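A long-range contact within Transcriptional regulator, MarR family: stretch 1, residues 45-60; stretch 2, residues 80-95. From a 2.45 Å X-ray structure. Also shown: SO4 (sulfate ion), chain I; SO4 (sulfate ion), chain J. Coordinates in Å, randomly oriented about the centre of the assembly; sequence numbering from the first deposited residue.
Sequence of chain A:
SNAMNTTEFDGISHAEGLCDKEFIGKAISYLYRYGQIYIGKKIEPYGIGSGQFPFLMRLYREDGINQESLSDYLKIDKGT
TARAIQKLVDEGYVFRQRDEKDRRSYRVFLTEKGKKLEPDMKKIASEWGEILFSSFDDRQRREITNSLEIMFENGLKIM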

ATOM      1  N   PRO A  45      -5.943 -20.250  -3.763  1.00 34.98           N
ATOM      2  CA  PRO A  45      -6.766 -21.430  -4.052  1.00 40.05           C
ATOM      3  C   PRO A  45      -7.965 -21.126  -4.941  1.00 42.59           C
ATOM      4  O   PRO A  45      -8.496 -22.046  -5.548  1.00 50.22           O
ATOM      5  CB  PRO A  45      -7.214 -21.895  -2.665  1.00 43.41           C
ATOM      6  CG  PRO A  45      -6.091 -21.438  -1.748  1.00 43.97           C
ATOM      7  CD  PRO A  45      -5.612 -20.135  -2.329  1.00 32.23           C
ATOM      8  N   TYR A  46      -8.365 -19.860  -5.027  1.00 41.90           N
ATOM      9  CA  TYR A  46      -9.437 -19.439  -5.932  1.00 33.47           C
ATOM     10  C   TYR A  46      -8.873 -18.958  -7.260  1.00 37.02           C
ATOM     11  O   TYR A  46      -9.600 -18.446  -8.102  1.00 42.36           O
ATOM     12  CB  TYR A  46     -10.300 -18.343  -5.299  1.00 27.07           C
ATOM     13  CG  TYR A  46     -10.730 -18.678  -3.895  1.00 41.77           C
ATOM     14  CD1 TYR A  46     -10.005 -18.228  -2.790  1.00 47.55           C
ATOM     15  CD2 TYR A  46     -11.837 -19.467  -3.669  1.00 46.65           C
ATOM     16  CE1 TYR A  46     -10.385 -18.559  -1.501  1.00 44.62           C
ATOM     17  CE2 TYR A  46     -12.229 -19.798  -2.386  1.00 49.30           C
ATOM     18  CZ  TYR A  46     -11.502 -19.350  -1.307  1.00 48.85           C
ATOM     19  OH  TYR A  46     -11.920 -19.700  -0.044  1.00 44.81           O
ATOM     20  N   GLY A  47      -7.574 -19.121  -7.444  1.00 32.24           N
ATOM     21  CA  GLY A  47      -6.915 -18.677  -8.657  1.00 39.83           C
ATOM     22  C   GLY A  47      -6.986 -17.175  -8.845  1.00 42.86           C
ATOM     23  O   GLY A  47      -7.183 -16.700  -9.954  1.00 46.00           O
ATOM     24  N   ILE A  48      -6.810 -16.430  -7.760  1.00 40.28           N
ATOM     25  CA  ILE A  48      -6.951 -14.972  -7.776  1.00 38.50           C
ATOM     26  C   ILE A  48      -5.680 -14.322  -7.227  1.00 43.10           C
ATOM     27  O   ILE A  48      -5.204 -14.684  -6.158  1.00 48.19           O
ATOM     28  CB  ILE A  48      -8.145 -14.533  -6.892  1.00 36.49           C
ATOM     29  CG1 ILE A  48      -9.429 -15.188  -7.366  1.00 53.54           C
ATOM     30  CG2 ILE A  48      -8.380 -13.060  -6.962  1.00 31.89           C
ATOM     31  CD1 ILE A  48     -10.612 -14.837  -6.493  1.00 57.13           C
ATOM     32  N   GLY A  49      -5.129 -13.369  -7.962  1.00 41.38           N
ATOM     33  CA  GLY A  49      -3.996 -12.614  -7.477  1.00 43.51           C
ATOM     34  C   GLY A  49      -4.437 -11.499  -6.539  1.00 53.79           C
ATOM     35  O   GLY A  49      -5.572 -11.011  -6.621  1.00 54.98           O
ATOM     36  N   SER A  50      -3.529 -11.085  -5.661  1.00 51.08           N
ATOM     37  CA  SER A  50      -3.778  -9.990  -4.727  1.00 50.12           C
ATOM     38  C   SER A  50      -3.962  -8.646  -5.422  1.00 49.70           C
ATOM     39  O   SER A  50      -4.375  -7.675  -4.800  1.00 51.29           O
ATOM     40  CB  SER A  50      -2.631  -9.895  -3.719  1.00 53.69           C
ATOM     41  OG  SER A  50      -1.402  -9.761  -4.400  1.00 50.69           O
ATOM     42  N   GLY A  51      -3.636  -8.580  -6.708  1.00 50.06           N
ATOM     43  CA  GLY A  51      -3.955  -7.404  -7.505  1.00 38.80           C
ATOM     44  C   GLY A  51      -5.433  -7.287  -7.888  1.00 38.80           C
ATOM     45  O   GLY A  51      -5.935  -6.195  -8.179  1.00 45.42           O
ATOM     46  N   GLN A  52      -6.136  -8.415  -7.871  1.00 35.10           N
ATOM     47  CA  GLN A  52      -7.550  -8.461  -8.213  1.00 32.61           C
ATOM     48  C   GLN A  52      -8.453  -8.274  -7.002  1.00 39.27           C
ATOM     49  O   GLN A  52      -9.624  -7.926  -7.133  1.00 47.73           O
ATOM     50  CB  GLN A  52      -7.859  -9.799  -8.857  1.00 28.32           C
ATOM     51  CG  GLN A  52      -7.068 -10.057 -10.140  1.00 43.05           C
ATOM     52  CD  GLN A  52      -6.929 -11.530 -10.420  1.00 52.06           C
ATOM     53  OE1 GLN A  52      -7.894 -12.280 -10.301  1.00 65.53           O
ATOM     54  NE2 GLN A  52      -5.727 -11.964 -10.768  1.00 41.45           N
ATOM     55  N   PHE A  53      -7.911  -8.525  -5.820  1.00 30.23           N
ATOM     56  CA  PHE A  53      -8.703  -8.516  -4.604  1.00 28.61           C
ATOM     57  C   PHE A  53      -9.456  -7.201  -4.369  1.00 36.84           C
ATOM     58  O   PHE A  53     -10.637  -7.222  -4.024  1.00 44.47           O
ATOM     59  CB  PHE A  53      -7.800  -8.794  -3.424  1.00 30.28           C
ATOM     60  CG  PHE A  53      -8.530  -9.039  -2.159  1.00 41.41           C
ATOM     61  CD1 PHE A  53      -8.468  -8.124  -1.118  1.00 43.91           C
ATOM     62  CD2 PHE A  53      -9.279 -10.198  -1.992  1.00 41.67           C
ATOM     63  CE1 PHE A  53      -9.154  -8.364   0.069  1.00 43.46           C
ATOM     64  CE2 PHE A  53      -9.951 -10.443  -0.812  1.00 39.29           C
ATOM     65  CZ  PHE A  53      -9.882  -9.534   0.222  1.00 36.93           C
ATOM     66  N   PRO A  54      -8.777  -6.054  -4.559  1.00 35.73           N
ATOM     67  CA  PRO A  54      -9.384  -4.746  -4.297  1.00 35.29           C
ATOM     68  C   PRO A  54     -10.604  -4.509  -5.202  1.00 42.90           C
ATOM     69  O   PRO A  54     -11.623  -4.063  -4.676  1.00 43.82           O
ATOM     70  CB  PRO A  54      -8.260  -3.757  -4.630  1.00 31.42           C
ATOM     71  CG  PRO A  54      -7.042  -4.552  -4.698  1.00 41.21           C
ATOM     72  CD  PRO A  54      -7.446  -5.911  -5.162  1.00 38.89           C
ATOM     73  N   PHE A  55     -10.512  -4.822  -6.503  1.00 36.66           N
ATOM     74  CA  PHE A  55     -11.677  -4.791  -7.425  1.00 32.23           C
ATOM     75  C   PHE A  55     -12.813  -5.705  -6.976  1.00 33.35           C
ATOM     76  O   PHE A  55     -13.948  -5.275  -6.817  1.00 40.51           O
ATOM     77  CB  PHE A  55     -11.273  -5.130  -8.883  1.00 25.30           C
ATOM     78  CG  PHE A  55     -10.263  -4.170  -9.460  1.00 36.40           C
ATOM     79  CD1 PHE A  55     -10.674  -2.954  -9.996  1.00 29.54           C
ATOM     80  CD2 PHE A  55      -8.895  -4.464  -9.419  1.00 34.51           C
ATOM     81  CE1 PHE A  55      -9.760  -2.054 -10.487  1.00 35.18           C
ATOM     82  CE2 PHE A  55      -7.966  -3.562  -9.920  1.00 39.93           C
ATOM     83  CZ  PHE A  55      -8.398  -2.353 -10.453  1.00 47.51           C
ATOM     84  N   LEU A  56     -12.518  -6.975  -6.773  1.00 32.91           N
ATOM     85  CA  LEU A  56     -13.548  -7.863  -6.264  1.00 30.53           C
ATOM     86  C   LEU A  56     -14.247  -7.243  -5.037  1.00 41.14           C
ATOM     87  O   LEU A  56     -15.472  -7.174  -5.002  1.00 51.13           O
ATOM     88  CB  LEU A  56     -12.955  -9.227  -5.955  1.00 28.51           C
ATOM     89  CG  LEU A  56     -13.873 -10.423  -6.170  1.00 41.94           C
ATOM     90  CD1 LEU A  56     -14.472 -10.422  -7.576  1.00 37.09           C
ATOM     91  CD2 LEU A  56     -13.125 -11.726  -5.894  1.00 43.11           C
HETATM   92  N   MSE A  57     -13.481  -6.760  -4.055  1.00 36.51           N
HETATM   93  CA  MSE A  57     -14.066  -6.224  -2.825  1.00 38.96           C
HETATM   94  C   MSE A  57     -14.954  -5.008  -3.099  1.00 50.30           C
HETATM   95  O   MSE A  57     -15.964  -4.800  -2.433  1.00 53.68           O
HETATM   96  CB  MSE A  57     -12.980  -5.867  -1.786  1.00 39.87           C
HETATM   97  CG  MSE A  57     -12.240  -7.081  -1.183  1.00 40.31           C
HETATM   98 SE   MSE A  57     -13.432  -8.402  -0.310  0.87 70.31          SE
HETATM   99  CE  MSE A  57     -13.834  -7.458   1.354  1.00 59.55           C
ATOM    100  N   ARG A  58     -14.574  -4.209  -4.086  1.00 47.21           N
ATOM    101  CA  ARG A  58     -15.375  -3.056  -4.480  1.00 45.20           C
ATOM    102  C   ARG A  58     -16.709  -3.461  -5.123  1.00 48.37           C
ATOM    103  O   ARG A  58     -17.752  -2.894  -4.802  1.00 39.75           O
ATOM    104  CB  ARG A  58     -14.573  -2.165  -5.429  1.00 52.62           C
ATOM    105  CG  ARG A  58     -15.212  -0.820  -5.703  1.00 64.67           C
ATOM    106  CD  ARG A  58     -15.456  -0.063  -4.427  1.00 74.62           C
ATOM    107  NE  ARG A  58     -16.595   0.832  -4.569  1.00 84.91           N
ATOM    108  CZ  ARG A  58     -16.521   2.155  -4.518  1.00 89.32           C
ATOM    109  NH1 ARG A  58     -15.358   2.758  -4.307  1.00 83.70           N
ATOM    110  NH2 ARG A  58     -17.625   2.870  -4.670  1.00 97.55           N
ATOM    111  N   LEU A  59     -16.677  -4.445  -6.021  1.00 47.52           N
ATOM    112  CA  LEU A  59     -17.906  -4.926  -6.632  1.00 47.00           C
ATOM    113  C   LEU A  59     -18.900  -5.448  -5.598  1.00 49.40           C
ATOM    114  O   LEU A  59     -20.106  -5.316  -5.796  1.00 48.84           O
ATOM    115  CB  LEU A  59     -17.613  -5.990  -7.682  1.00 41.17           C
ATOM    116  CG  LEU A  59     -16.936  -5.392  -8.897  1.00 43.69           C
ATOM    117  CD1 LEU A  59     -16.386  -6.498  -9.780  1.00 45.18           C
ATOM    118  CD2 LEU A  59     -17.941  -4.527  -9.635  1.00 34.94           C
ATOM    119  N   TYR A  60     -18.404  -6.040  -4.507  1.00 51.72           N
ATOM    120  CA  TYR A  60     -19.289  -6.473  -3.408  1.00 53.92           C
ATOM    121  C   TYR A  60     -19.978  -5.295  -2.721  1.00 51.27           C
ATOM    122  O   TYR A  60     -21.045  -5.466  -2.129  1.00 51.30           O
ATOM    123  CB  TYR A  60     -18.548  -7.289  -2.342  1.00 53.13           C
ATOM    124  CG  TYR A  60     -18.013  -8.596  -2.838  1.00 48.11           C
ATOM    125  CD1 TYR A  60     -18.778  -9.403  -3.661  1.00 46.39           C
ATOM    126  CD2 TYR A  60     -16.732  -9.018  -2.502  1.00 39.51           C
ATOM    127  CE1 TYR A  60     -18.296 -10.600  -4.130  1.00 43.75           C
ATOM    128  CE2 TYR A  60     -16.234 -10.217  -2.975  1.00 38.37           C
ATOM    129  CZ  TYR A  60     -17.025 -11.003  -3.785  1.00 36.24           C
ATOM    130  OH  TYR A  60     -16.560 -12.196  -4.268  1.00 32.47           O
TER
HETATM  131  S   SO4 I 157      -2.463 -10.245 -10.009  1.00 96.43           S
HETATM  132  O1  SO4 I 157      -1.577  -9.539 -10.928  1.00102.52           O
HETATM  133  O2  SO4 I 157      -3.831  -9.770 -10.217  1.00 96.60           O
HETATM  134  O3  SO4 I 157      -2.399 -11.687 -10.276  1.00 95.14           O
HETATM  135  O4  SO4 I 157      -2.033  -9.946  -8.643  1.00 81.86           O
HETATM  136  S   SO4 J 158       0.087   0.051 -19.706  0.70 90.61           S
HETATM  137  O1  SO4 J 158      -0.083   1.191 -20.607  0.70 90.81           O
HETATM  138  O2  SO4 J 158      -0.788  -1.032 -20.149  0.70 86.60           O
HETATM  139  O3  SO4 J 158       1.477  -0.410 -19.740  0.70 86.71           O
HETATM  140  O4  SO4 J 158      -0.267   0.441 -18.339  0.70 86.40           O
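Stretch 2, residues 80-95: TTARAIQKLVDEGYVF

Stretch 2 enters as a helix, residues 80-90, turns at Gly-92 and leaves as a strand from Val-94. Its helix crosses helix 53-60 at 73° between N-to-C directions, with the axes 10.0 Å apart at closest approach. The backbones come nearest at Gln-52 and Ala-84, whose CA atoms lie 5.2 Å apart. The small side chain of Ala-84 leaves room for this approach.

Phe-55 is the knob of the contact. With chi1 at m, its ring sits among Thr-81, Ala-84, Ile-85 and Leu-88. Phe-55 CE2 lies 3.4 Å from Ala-84 CB, and Phe-55 CZ is 3.3 Å from Thr-81 OG1, which meets the ring at its edge. Ile-85 adopts m, m; its CA-to-CB bond points sideways, but its end comes nearer and places CD1 4.0 Å from Phe-55 CD1. Leu-88, in the m, t rotamer, does likewise. It puts CD1 4.1 Å from Phe-55 CB and CD2 4.1 Å from Leu-56 CD1.

Leu-56 has an off-rotamer chi1 of -147°, yet its end also turns inward, to 4.3 Å between CD1 and Val-94 CG1. One turn on, Leu-59 is m, t and packs CD1 3.7 Å from the same Val-94 CG1.

The helix of stretch 2 closes in a Schellman motif. Gly-92 takes positive phi, which favours glycine, and Tyr-93 N bonds back to Leu-88 O at 2.9 Å. After this turn Tyr-93, chi1 m, points toward stretch 1. Its OH donates to Tyr-46 O at 2.9 Å, while Tyr-93 CE2 lies 3.4 Å from Ile-48 CD1.

Lys-87 starts toward stretch 1, but its extended chain leads away. Its NZ makes a weak 3.3 Å hydrogen bond to O3 of the chain I sulfate, whose O4 accepts from Gly-51 N at 2.9 Å. The ion thus bridges both stretches.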

ATOM      1  N   THR A  80      -3.387  -1.202 -15.373  1.00 46.67           N
ATOM      2  CA  THR A  80      -3.405  -2.174 -14.290  1.00 53.40           C
ATOM      3  C   THR A  80      -4.842  -2.673 -14.068  1.00 46.84           C
ATOM      4  O   THR A  80      -5.087  -3.880 -13.941  1.00 47.15           O
ATOM      5  CB  THR A  80      -2.807  -1.577 -12.989  1.00 53.54           C
ATOM      6  OG1 THR A  80      -1.459  -1.167 -13.238  1.00 64.10           O
ATOM      7  CG2 THR A  80      -2.814  -2.595 -11.863  1.00 34.81           C
ATOM      8  N   THR A  81      -5.786  -1.734 -14.048  1.00 39.11           N
ATOM      9  CA  THR A  81      -7.212  -2.061 -13.974  1.00 41.13           C
ATOM     10  C   THR A  81      -7.639  -3.048 -15.062  1.00 40.94           C
ATOM     11  O   THR A  81      -8.277  -4.054 -14.773  1.00 42.99           O
ATOM     12  CB  THR A  81      -8.054  -0.792 -14.027  1.00 47.66           C
ATOM     13  OG1 THR A  81      -7.916  -0.109 -12.778  1.00 53.08           O
ATOM     14  CG2 THR A  81      -9.537  -1.103 -14.289  1.00 46.01           C
ATOM     15  N   ALA A  82      -7.252  -2.778 -16.302  1.00 38.35           N
ATOM     16  CA  ALA A  82      -7.643  -3.621 -17.426  1.00 43.32           C
ATOM     17  C   ALA A  82      -7.177  -5.069 -17.257  1.00 40.85           C
ATOM     18  O   ALA A  82      -7.953  -6.011 -17.471  1.00 47.94           O
ATOM     19  CB  ALA A  82      -7.131  -3.030 -18.742  1.00 49.84           C
ATOM     20  N   ARG A  83      -5.925  -5.235 -16.845  1.00 37.76           N
ATOM     21  CA  ARG A  83      -5.361  -6.563 -16.577  1.00 48.29           C
ATOM     22  C   ARG A  83      -6.016  -7.278 -15.393  1.00 48.36           C
ATOM     23  O   ARG A  83      -6.299  -8.484 -15.454  1.00 44.20           O
ATOM     24  CB  ARG A  83      -3.844  -6.491 -16.384  1.00 50.50           C
ATOM     25  CG  ARG A  83      -3.070  -6.559 -17.689  1.00 56.53           C
ATOM     26  CD  ARG A  83      -1.598  -6.239 -17.491  1.00 62.51           C
ATOM     27  NE  ARG A  83      -1.300  -4.848 -17.826  1.00 70.31           N
ATOM     28  CZ  ARG A  83      -0.733  -3.977 -16.993  1.00 74.77           C
ATOM     29  NH1 ARG A  83      -0.395  -4.353 -15.765  1.00 82.22           N
ATOM     30  NH2 ARG A  83      -0.507  -2.730 -17.386  1.00 64.99           N
ATOM     31  N   ALA A  84      -6.271  -6.531 -14.327  1.00 40.24           N
ATOM     32  CA  ALA A  84      -6.964  -7.098 -13.193  1.00 39.14           C
ATOM     33  C   ALA A  84      -8.345  -7.583 -13.624  1.00 43.12           C
ATOM     34  O   ALA A  84      -8.677  -8.757 -13.445  1.00 52.80           O
ATOM     35  CB  ALA A  84      -7.062  -6.084 -12.032  1.00 30.94           C
ATOM     36  N   ILE A  85      -9.146  -6.694 -14.206  1.00 39.90           N
ATOM     37  CA  ILE A  85     -10.510  -7.067 -14.583  1.00 31.81           C
ATOM     38  C   ILE A  85     -10.492  -8.191 -15.615  1.00 37.17           C
ATOM     39  O   ILE A  85     -11.347  -9.095 -15.603  1.00 30.50           O
ATOM     40  CB  ILE A  85     -11.301  -5.892 -15.131  1.00 35.01           C
ATOM     41  CG1 ILE A  85     -11.498  -4.842 -14.038  1.00 39.29           C
ATOM     42  CG2 ILE A  85     -12.644  -6.374 -15.653  1.00 35.25           C
ATOM     43  CD1 ILE A  85     -12.197  -5.373 -12.806  1.00 41.56           C
ATOM     44  N   GLN A  86      -9.513  -8.159 -16.509  1.00 31.11           N
ATOM     45  CA  GLN A  86      -9.435  -9.257 -17.449  1.00 38.11           C
ATOM     46  C   GLN A  86      -9.167 -10.635 -16.795  1.00 42.18           C
ATOM     47  O   GLN A  86      -9.654 -11.653 -17.283  1.00 41.94           O
ATOM     48  CB  GLN A  86      -8.415  -8.993 -18.541  1.00 35.35           C
ATOM     49  CG  GLN A  86      -8.337 -10.162 -19.477  1.00 34.23           C
ATOM     50  CD  GLN A  86      -9.479 -10.151 -20.457  1.00 43.69           C
ATOM     51  OE1 GLN A  86      -9.669  -9.172 -21.181  1.00 45.46           O
ATOM     52  NE2 GLN A  86     -10.254 -11.234 -20.485  1.00 47.58           N
ATOM     53  N   LYS A  87      -8.398 -10.687 -15.709  1.00 33.68           N
ATOM     54  CA  LYS A  87      -8.104 -11.995 -15.111  1.00 34.63           C
ATOM     55  C   LYS A  87      -9.314 -12.451 -14.321  1.00 41.90           C
ATOM     56  O   LYS A  87      -9.600 -13.648 -14.233  1.00 35.74           O
ATOM     57  CB  LYS A  87      -6.873 -11.955 -14.207  1.00 38.30           C
ATOM     58  CG  LYS A  87      -5.542 -11.732 -14.935  1.00 41.66           C
ATOM     59  CD  LYS A  87      -4.429 -11.565 -13.911  1.00 58.43           C
ATOM     60  CE  LYS A  87      -3.023 -11.606 -14.527  1.00 70.15           C
ATOM     61  NZ  LYS A  87      -1.992 -12.011 -13.499  1.00 71.05           N
ATOM     62  N   LEU A  88     -10.035 -11.478 -13.763  1.00 39.08           N
ATOM     63  CA  LEU A  88     -11.253 -11.756 -13.033  1.00 31.81           C
ATOM     64  C   LEU A  88     -12.304 -12.314 -13.998  1.00 37.65           C
ATOM     65  O   LEU A  88     -13.090 -13.193 -13.633  1.00 33.61           O
ATOM     66  CB  LEU A  88     -11.745 -10.489 -12.339  1.00 31.92           C
ATOM     67  CG  LEU A  88     -10.991 -10.144 -11.052  1.00 28.12           C
ATOM     68  CD1 LEU A  88     -11.443  -8.836 -10.517  1.00 22.84           C
ATOM     69  CD2 LEU A  88     -11.227 -11.204 -10.007  1.00 23.39           C
ATOM     70  N   VAL A  89     -12.292 -11.823 -15.239  1.00 35.03           N
ATOM     71  CA  VAL A  89     -13.212 -12.333 -16.248  1.00 32.66           C
ATOM     72  C   VAL A  89     -12.808 -13.733 -16.676  1.00 42.86           C
ATOM     73  O   VAL A  89     -13.655 -14.616 -16.788  1.00 53.02           O
ATOM     74  CB  VAL A  89     -13.331 -11.422 -17.491  1.00 29.84           C
ATOM     75  CG1 VAL A  89     -14.026 -12.168 -18.580  1.00 29.73           C
ATOM     76  CG2 VAL A  89     -14.126 -10.188 -17.159  1.00 32.75           C
ATOM     77  N   ASP A  90     -11.515 -13.946 -16.898  1.00 42.58           N
ATOM     78  CA  ASP A  90     -11.033 -15.253 -17.351  1.00 45.20           C
ATOM     79  C   ASP A  90     -11.175 -16.335 -16.292  1.00 40.64           C
ATOM     80  O   ASP A  90     -11.267 -17.519 -16.597  1.00 36.99           O
ATOM     81  CB  ASP A  90      -9.593 -15.162 -17.848  1.00 50.46           C
ATOM     82  CG  ASP A  90      -9.465 -14.327 -19.132  1.00 62.10           C
ATOM     83  OD1 ASP A  90     -10.443 -14.275 -19.928  1.00 69.03           O
ATOM     84  OD2 ASP A  90      -8.378 -13.731 -19.343  1.00 46.85           O
ATOM     85  N   GLU A  91     -11.197 -15.919 -15.039  1.00 43.25           N
ATOM     86  CA  GLU A  91     -11.405 -16.845 -13.936  1.00 38.99           C
ATOM     87  C   GLU A  91     -12.893 -17.078 -13.714  1.00 44.32           C
ATOM     88  O   GLU A  91     -13.283 -17.938 -12.949  1.00 43.83           O
ATOM     89  CB  GLU A  91     -10.723 -16.308 -12.669  1.00 39.11           C
ATOM     90  CG  GLU A  91      -9.175 -16.285 -12.779  1.00 35.05           C
ATOM     91  CD  GLU A  91      -8.503 -15.046 -12.168  1.00 48.43           C
ATOM     92  OE1 GLU A  91      -7.378 -14.709 -12.608  1.00 63.54           O
ATOM     93  OE2 GLU A  91      -9.080 -14.419 -11.249  1.00 44.66           O
ATOM     94  N   GLY A  92     -13.722 -16.280 -14.388  1.00 53.84           N
ATOM     95  CA  GLY A  92     -15.166 -16.436 -14.354  1.00 41.46           C
ATOM     96  C   GLY A  92     -15.854 -15.811 -13.156  1.00 41.40           C
ATOM     97  O   GLY A  92     -16.927 -16.259 -12.753  1.00 41.70           O
ATOM     98  N   TYR A  93     -15.247 -14.768 -12.593  1.00 35.24           N
ATOM     99  CA  TYR A  93     -15.792 -14.108 -11.413  1.00 30.05           C
ATOM    100  C   TYR A  93     -16.541 -12.838 -11.748  1.00 31.78           C
ATOM    101  O   TYR A  93     -17.325 -12.345 -10.946  1.00 36.89           O
ATOM    102  CB  TYR A  93     -14.689 -13.767 -10.427  1.00 35.34           C
ATOM    103  CG  TYR A  93     -14.101 -14.970  -9.767  1.00 41.30           C
ATOM    104  CD1 TYR A  93     -14.917 -15.933  -9.206  1.00 38.95           C
ATOM    105  CD2 TYR A  93     -12.728 -15.154  -9.721  1.00 43.29           C
ATOM    106  CE1 TYR A  93     -14.382 -17.027  -8.607  1.00 47.17           C
ATOM    107  CE2 TYR A  93     -12.188 -16.245  -9.125  1.00 39.59           C
ATOM    108  CZ  TYR A  93     -13.016 -17.179  -8.566  1.00 44.94           C
ATOM    109  OH  TYR A  93     -12.488 -18.278  -7.967  1.00 47.00           O
ATOM    110  N   VAL A  94     -16.276 -12.279 -12.919  1.00 31.96           N
ATOM    111  CA  VAL A  94     -17.010 -11.088 -13.319  1.00 41.23           C
ATOM    112  C   VAL A  94     -17.221 -11.093 -14.792  1.00 40.35           C
ATOM    113  O   VAL A  94     -16.500 -11.769 -15.516  1.00 41.05           O
ATOM    114  CB  VAL A  94     -16.260  -9.799 -13.005  1.00 34.51           C
ATOM    115  CG1 VAL A  94     -15.929  -9.740 -11.544  1.00 33.38           C
ATOM    116  CG2 VAL A  94     -15.018  -9.670 -13.900  1.00 26.58           C
ATOM    117  N   PHE A  95     -18.195 -10.310 -15.236  1.00 37.76           N
ATOM    118  CA  PHE A  95     -18.376 -10.108 -16.664  1.00 34.63           C
ATOM    119  C   PHE A  95     -18.513  -8.639 -16.934  1.00 37.49           C
ATOM    120  O   PHE A  95     -18.758  -7.855 -16.012  1.00 44.64           O
ATOM    121  CB  PHE A  95     -19.546 -10.929 -17.236  1.00 32.09           C
ATOM    122  CG  PHE A  95     -20.915 -10.440 -16.826  1.00 37.97           C
ATOM    123  CD1 PHE A  95     -21.584  -9.479 -17.580  1.00 31.02           C
ATOM    124  CD2 PHE A  95     -21.548 -10.965 -15.709  1.00 37.27           C
ATOM    125  CE1 PHE A  95     -22.836  -9.041 -17.211  1.00 33.92           C
ATOM    126  CE2 PHE A  95     -22.820 -10.527 -15.340  1.00 41.87           C
ATOM    127  CZ  PHE A  95     -23.463  -9.570 -16.089  1.00 34.57           C
TER